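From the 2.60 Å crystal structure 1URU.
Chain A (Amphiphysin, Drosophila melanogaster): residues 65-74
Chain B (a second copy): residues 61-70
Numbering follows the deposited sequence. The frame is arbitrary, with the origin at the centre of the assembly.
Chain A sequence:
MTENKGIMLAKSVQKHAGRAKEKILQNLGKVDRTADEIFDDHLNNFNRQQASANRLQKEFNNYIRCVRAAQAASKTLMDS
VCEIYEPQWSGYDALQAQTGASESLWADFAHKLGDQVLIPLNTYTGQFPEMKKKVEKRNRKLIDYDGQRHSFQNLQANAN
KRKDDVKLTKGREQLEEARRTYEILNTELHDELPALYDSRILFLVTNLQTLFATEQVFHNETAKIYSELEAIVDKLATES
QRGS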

ATOM      1  N   ARG A  65      -1.023  -2.344   7.807  1.00 46.75           N
ATOM      2  CA  ARG A  65      -2.034  -1.356   7.454  1.00 46.66           C
ATOM      3  C   ARG A  65      -1.698  -0.667   6.125  1.00 44.88           C
ATOM      4  O   ARG A  65      -2.591  -0.250   5.407  1.00 45.75           O
ATOM      5  CB  ARG A  65      -2.321  -0.357   8.597  1.00 47.25           C
ATOM      6  CG  ARG A  65      -1.213   0.558   8.957  1.00 49.04           C
ATOM      7  CD  ARG A  65      -1.651   1.986   9.351  1.00 52.02           C
ATOM      8  NE  ARG A  65      -0.513   2.877   9.105  1.00 54.15           N
ATOM      9  CZ  ARG A  65      -0.412   3.750   8.121  1.00 55.27           C
ATOM     10  NH1 ARG A  65      -1.423   3.965   7.270  1.00 56.62           N
ATOM     11  NH2 ARG A  65       0.713   4.437   8.002  1.00 55.57           N
ATOM     12  N   CYS A  66      -0.428  -0.576   5.760  1.00 42.53           N
ATOM     13  CA  CYS A  66      -0.124  -0.010   4.462  1.00 40.23           C
ATOM     14  C   CYS A  66      -0.590  -0.935   3.342  1.00 42.33           C
ATOM     15  O   CYS A  66      -1.056  -0.468   2.308  1.00 42.71           O
ATOM     16  CB  CYS A  66       1.345   0.375   4.347  1.00 39.60           C
ATOM     17  SG  CYS A  66       1.644   1.932   5.228  1.00 23.37           S
ATOM     18  N   VAL A  67      -0.500  -2.238   3.590  1.00 43.28           N
ATOM     19  CA  VAL A  67      -0.984  -3.284   2.697  1.00 44.20           C
ATOM     20  C   VAL A  67      -2.517  -3.260   2.600  1.00 45.38           C
ATOM     21  O   VAL A  67      -3.078  -3.255   1.504  1.00 45.84           O
ATOM     22  CB  VAL A  67      -0.558  -4.709   3.216  1.00 44.11           C
ATOM     23  CG1 VAL A  67      -1.247  -5.782   2.422  1.00 43.75           C
ATOM     24  CG2 VAL A  67       0.986  -4.901   3.215  1.00 43.79           C
ATOM     25  N   ARG A  68      -3.172  -3.303   3.759  1.00 46.40           N
ATOM     26  CA  ARG A  68      -4.615  -3.230   3.883  1.00 47.30           C
ATOM     27  C   ARG A  68      -5.137  -2.071   3.045  1.00 47.04           C
ATOM     28  O   ARG A  68      -6.011  -2.257   2.204  1.00 46.88           O
ATOM     29  CB  ARG A  68      -5.035  -3.056   5.359  1.00 47.75           C
ATOM     30  CG  ARG A  68      -5.639  -4.312   5.992  1.00 50.93           C
ATOM     31  CD  ARG A  68      -5.406  -4.488   7.512  1.00 54.23           C
ATOM     32  NE  ARG A  68      -5.098  -5.890   7.830  1.00 58.63           N
ATOM     33  CZ  ARG A  68      -5.203  -6.471   9.042  1.00 61.01           C
ATOM     34  NH1 ARG A  68      -5.623  -5.780  10.102  1.00 61.98           N
ATOM     35  NH2 ARG A  68      -4.899  -7.766   9.187  1.00 60.24           N
ATOM     36  N   ALA A  69      -4.584  -0.884   3.254  1.00 46.96           N
ATOM     37  CA  ALA A  69      -4.996   0.293   2.485  1.00 47.05           C
ATOM     38  C   ALA A  69      -4.754   0.123   0.974  1.00 46.92           C
ATOM     39  O   ALA A  69      -5.525   0.650   0.159  1.00 47.46           O
ATOM     40  CB  ALA A  69      -4.280   1.527   2.987  1.00 46.88           C
ATOM     41  N   ALA A  70      -3.696  -0.601   0.609  1.00 46.14           N
ATOM     42  CA  ALA A  70      -3.389  -0.865  -0.797  1.00 46.19           C
ATOM     43  C   ALA A  70      -4.424  -1.807  -1.446  1.00 45.90           C
ATOM     44  O   ALA A  70      -4.836  -1.603  -2.589  1.00 45.05           O
ATOM     45  CB  ALA A  70      -1.965  -1.440  -0.936  1.00 45.99           C
ATOM     46  N   GLN A  71      -4.807  -2.843  -0.690  1.00 45.45           N
ATOM     47  CA  GLN A  71      -5.880  -3.759  -1.040  1.00 45.00           C
ATOM     48  C   GLN A  71      -7.158  -2.978  -1.366  1.00 45.23           C
ATOM     49  O   GLN A  71      -7.772  -3.158  -2.434  1.00 44.75           O
ATOM     50  CB  GLN A  71      -6.120  -4.700   0.142  1.00 44.89           C
ATOM     51  CG  GLN A  71      -7.367  -5.596   0.035  1.00 45.07           C
ATOM     52  CD  GLN A  71      -7.605  -6.447   1.272  1.00 42.58           C
ATOM     53  OE1 GLN A  71      -7.151  -6.104   2.359  1.00 41.25           O
ATOM     54  NE2 GLN A  71      -8.334  -7.543   1.105  1.00 41.13           N
ATOM     55  N   ALA A  72      -7.534  -2.109  -0.431  1.00 45.17           N
ATOM     56  CA  ALA A  72      -8.695  -1.245  -0.571  1.00 45.56           C
ATOM     57  C   ALA A  72      -8.619  -0.402  -1.819  1.00 46.14           C
ATOM     58  O   ALA A  72      -9.614  -0.261  -2.493  1.00 46.63           O
ATOM     59  CB  ALA A  72      -8.848  -0.339   0.635  1.00 45.26           C
ATOM     60  N   ALA A  73      -7.455   0.162  -2.124  1.00 46.78           N
ATOM     61  CA  ALA A  73      -7.331   1.072  -3.252  1.00 47.32           C
ATOM     62  C   ALA A  73      -7.316   0.311  -4.563  1.00 48.16           C
ATOM     63  O   ALA A  73      -7.831   0.806  -5.547  1.00 48.95           O
ATOM     64  CB  ALA A  73      -6.076   1.927  -3.129  1.00 47.45           C
ATOM     65  N   SER A  74      -6.762  -0.899  -4.571  1.00 48.96           N
ATOM     66  CA  SER A  74      -6.702  -1.724  -5.770  1.00 49.65           C
ATOM     67  C   SER A  74      -8.110  -2.162  -6.173  1.00 51.05           C
ATOM     68  O   SER A  74      -8.400  -2.386  -7.359  1.00 51.21           O
ATOM     69  CB  SER A  74      -5.823  -2.949  -5.506  1.00 49.67           C
ATOM     70  OG  SER A  74      -5.777  -3.816  -6.628  1.00 49.30           O
TER
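Chain B, residues 61-70: NNYIRCVRAA

The contact between these two copies of amphiphysin is a close antiparallel packing of helix on helix, built mainly from small side chains and bridged by water rather than by any direct hydrogen bond between the two stretches. It illustrates a general principle: two helices can approach closely where the residues between them are short.

Both segments are helical throughout and belong to longer helices. Chain B runs against chain A with an angle of 159° between the N-to-C directions, a signed crossing angle of -159°, and the axes come within 8.9 Å of each other. In this register Cys A66 lies nearest Ala B70 and Ala A70 nearest Cys B66, with CA atoms 5.3 Å apart in each pair; further along, the CA of Ala A73 is 5.2 Å from the CA of Tyr B63. Such backbone separations leave little space for side chains, and alanine and cysteine supply most of what lies between.

The same contact occurs twice around Cys A66 and Cys B66, as expected when the same segment of two copies packs antiparallel against itself. Cys A66 CB sits 4.3 Å from Ala B70 CA, and Cys B66 CB sits 4.3 Å from Ala A70 CA. Each sulfur also approaches a backbone carbonyl of the other chain: Cys A66 SG is 4.0 Å from Ala B69 O, and Cys B66 SG is 4.0 Å from Ala A69 O. Between the helices, one water donates to both Cys A66 O and Cys B66 O, at 2.6 Å from each. These carbonyls also accept helical hydrogen bonds from Ala A70 N and Ala B70 N, so the water joins the chains without opening either helix.

Toward the C-terminal side of the chain A stretch, Ala A73 gives up more surface than any other residue here. The CA-to-CB bond of Ala A73 points toward chain B, and Ala A73 CB lies 3.9 Å from Cys B66 CB, 4.0 Å from Tyr B63 CA and 3.5 Å from Asn B62 ND2. The CA-to-CB bond of Tyr B63 points sideways relative to chain A, with chi1 in the t well, yet the end of its side chain comes nearer, and Tyr B63 CE1 lies 4.0 Å from Ser A74 CB. A separate water accepts from Asn B62 ND2, its O 2.8 Å from that atom and 2.9 Å from Ala A73 O.

Val A67, Val B67 and Ile B64 point away and take almost no part; alanine and cysteine supply most of the 371 Å² buried, with Tyr B63 the main larger contributor.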

ATOM      1  N   ASN B  61      -5.232   7.860  -8.784  1.00 46.25           N
ATOM      2  CA  ASN B  61      -4.410   8.735  -7.960  1.00 46.64           C
ATOM      3  C   ASN B  61      -4.406   8.260  -6.508  1.00 46.79           C
ATOM      4  O   ASN B  61      -3.415   8.393  -5.808  1.00 46.40           O
ATOM      5  CB  ASN B  61      -4.853  10.209  -8.068  1.00 46.22           C
ATOM      6  CG  ASN B  61      -4.206  10.925  -9.247  1.00 45.87           C
ATOM      7  OD1 ASN B  61      -4.856  11.664  -9.974  1.00 47.91           O
ATOM      8  ND2 ASN B  61      -2.922  10.710  -9.439  1.00 47.24           N
ATOM      9  N   ASN B  62      -5.521   7.692  -6.080  1.00 47.66           N
ATOM     10  CA  ASN B  62      -5.615   7.105  -4.757  1.00 48.31           C
ATOM     11  C   ASN B  62      -4.714   5.862  -4.686  1.00 47.99           C
ATOM     12  O   ASN B  62      -4.016   5.670  -3.714  1.00 47.45           O
ATOM     13  CB  ASN B  62      -7.077   6.784  -4.419  1.00 48.68           C
ATOM     14  CG  ASN B  62      -7.231   6.187  -3.038  1.00 50.67           C
ATOM     15  OD1 ASN B  62      -6.844   6.803  -2.043  1.00 54.78           O
ATOM     16  ND2 ASN B  62      -7.769   4.974  -2.967  1.00 51.08           N
ATOM     17  N   TYR B  63      -4.697   5.070  -5.762  1.00 47.85           N
ATOM     18  CA  TYR B  63      -3.871   3.870  -5.858  1.00 47.23           C
ATOM     19  C   TYR B  63      -2.401   4.213  -5.790  1.00 47.47           C
ATOM     20  O   TYR B  63      -1.647   3.557  -5.097  1.00 47.89           O
ATOM     21  CB  TYR B  63      -4.151   3.164  -7.159  1.00 46.65           C
ATOM     22  CG  TYR B  63      -3.417   1.867  -7.364  1.00 45.42           C
ATOM     23  CD1 TYR B  63      -3.650   0.781  -6.534  1.00 44.72           C
ATOM     24  CD2 TYR B  63      -2.517   1.706  -8.418  1.00 44.89           C
ATOM     25  CE1 TYR B  63      -3.004  -0.441  -6.728  1.00 43.33           C
ATOM     26  CE2 TYR B  63      -1.854   0.483  -8.624  1.00 44.57           C
ATOM     27  CZ  TYR B  63      -2.123  -0.586  -7.772  1.00 42.97           C
ATOM     28  OH  TYR B  63      -1.508  -1.782  -7.950  1.00 41.01           O
ATOM     29  N   ILE B  64      -1.996   5.257  -6.486  1.00 47.53           N
ATOM     30  CA  ILE B  64      -0.589   5.613  -6.531  1.00 48.09           C
ATOM     31  C   ILE B  64      -0.050   5.965  -5.141  1.00 47.61           C
ATOM     32  O   ILE B  64       0.972   5.438  -4.724  1.00 47.36           O
ATOM     33  CB  ILE B  64      -0.351   6.809  -7.442  1.00 48.44           C
ATOM     34  CG1 ILE B  64      -0.821   6.514  -8.865  1.00 50.06           C
ATOM     35  CG2 ILE B  64       1.130   7.230  -7.357  1.00 48.81           C
ATOM     36  CD1 ILE B  64       0.279   6.436  -9.868  1.00 52.25           C
ATOM     37  N   ARG B  65      -0.693   6.882  -4.433  1.00 46.75           N
ATOM     38  CA  ARG B  65      -0.175   7.201  -3.108  1.00 46.66           C
ATOM     39  C   ARG B  65      -0.322   6.008  -2.153  1.00 44.88           C
ATOM     40  O   ARG B  65       0.474   5.852  -1.242  1.00 45.75           O
ATOM     41  CB  ARG B  65      -0.761   8.510  -2.535  1.00 47.25           C
ATOM     42  CG  ARG B  65      -2.209   8.495  -2.225  1.00 49.04           C
ATOM     43  CD  ARG B  65      -2.613   9.292  -0.965  1.00 52.02           C
ATOM     44  NE  ARG B  65      -3.875   8.729  -0.476  1.00 54.15           N
ATOM     45  CZ  ARG B  65      -4.022   7.978   0.599  1.00 55.27           C
ATOM     46  NH1 ARG B  65      -2.994   7.721   1.419  1.00 56.62           N
ATOM     47  NH2 ARG B  65      -5.224   7.496   0.870  1.00 55.57           N
ATOM     48  N   CYS B  66      -1.297   5.139  -2.367  1.00 42.53           N
ATOM     49  CA  CYS B  66      -1.371   3.966  -1.521  1.00 40.23           C
ATOM     50  C   CYS B  66      -0.200   3.026  -1.787  1.00 42.33           C
ATOM     51  O   CYS B  66       0.322   2.411  -0.863  1.00 42.71           O
ATOM     52  CB  CYS B  66      -2.727   3.280  -1.629  1.00 39.60           C
ATOM     53  SG  CYS B  66      -3.961   4.198  -0.670  1.00 23.37           S
ATOM     54  N   VAL B  67       0.223   2.970  -3.046  1.00 43.28           N
ATOM     55  CA  VAL B  67       1.389   2.214  -3.492  1.00 44.20           C
ATOM     56  C   VAL B  67       2.684   2.818  -2.929  1.00 45.38           C
ATOM     57  O   VAL B  67       3.512   2.107  -2.357  1.00 45.84           O
ATOM     58  CB  VAL B  67       1.498   2.225  -5.063  1.00 44.11           C
ATOM     59  CG1 VAL B  67       2.812   1.643  -5.499  1.00 43.75           C
ATOM     60  CG2 VAL B  67       0.301   1.501  -5.744  1.00 43.79           C
ATOM     61  N   ARG B  68       2.863   4.119  -3.153  1.00 46.40           N
ATOM     62  CA  ARG B  68       3.990   4.884  -2.653  1.00 47.30           C
ATOM     63  C   ARG B  68       4.186   4.589  -1.173  1.00 47.04           C
ATOM     64  O   ARG B  68       5.274   4.209  -0.753  1.00 46.88           O
ATOM     65  CB  ARG B  68       3.772   6.397  -2.875  1.00 47.75           C
ATOM     66  CG  ARG B  68       4.625   6.996  -3.997  1.00 50.93           C
ATOM     67  CD  ARG B  68       4.006   8.193  -4.756  1.00 54.23           C
ATOM     68  NE  ARG B  68       4.270   8.083  -6.200  1.00 58.63           N
ATOM     69  CZ  ARG B  68       4.214   9.089  -7.096  1.00 61.01           C
ATOM     70  NH1 ARG B  68       3.903  10.330  -6.719  1.00 61.98           N
ATOM     71  NH2 ARG B  68       4.490   8.847  -8.383  1.00 60.24           N
ATOM     72  N   ALA B  69       3.127   4.739  -0.388  1.00 46.96           N
ATOM     73  CA  ALA B  69       3.200   4.459   1.049  1.00 47.05           C
ATOM     74  C   ALA B  69       3.576   2.996   1.345  1.00 46.92           C
ATOM     75  O   ALA B  69       4.251   2.720   2.346  1.00 47.46           O
ATOM     76  CB  ALA B  69       1.887   4.802   1.719  1.00 46.88           C
ATOM     77  N   ALA B  70       3.139   2.074   0.486  1.00 46.14           N
ATOM     78  CA  ALA B  70       3.468   0.657   0.643  1.00 46.19           C
ATOM     79  C   ALA B  70       4.964   0.381   0.385  1.00 45.90           C
ATOM     80  O   ALA B  70       5.595  -0.401   1.099  1.00 45.05           O
ATOM     81  CB  ALA B  70       2.586  -0.202  -0.285  1.00 45.99           C
TER
HETATM   82  O   HOH W   1      -0.714   1.977   1.507  0.50 46.45           O
HETATM   83  O   HOH W   2      -8.163   3.734  -5.426  1.00 33.34           O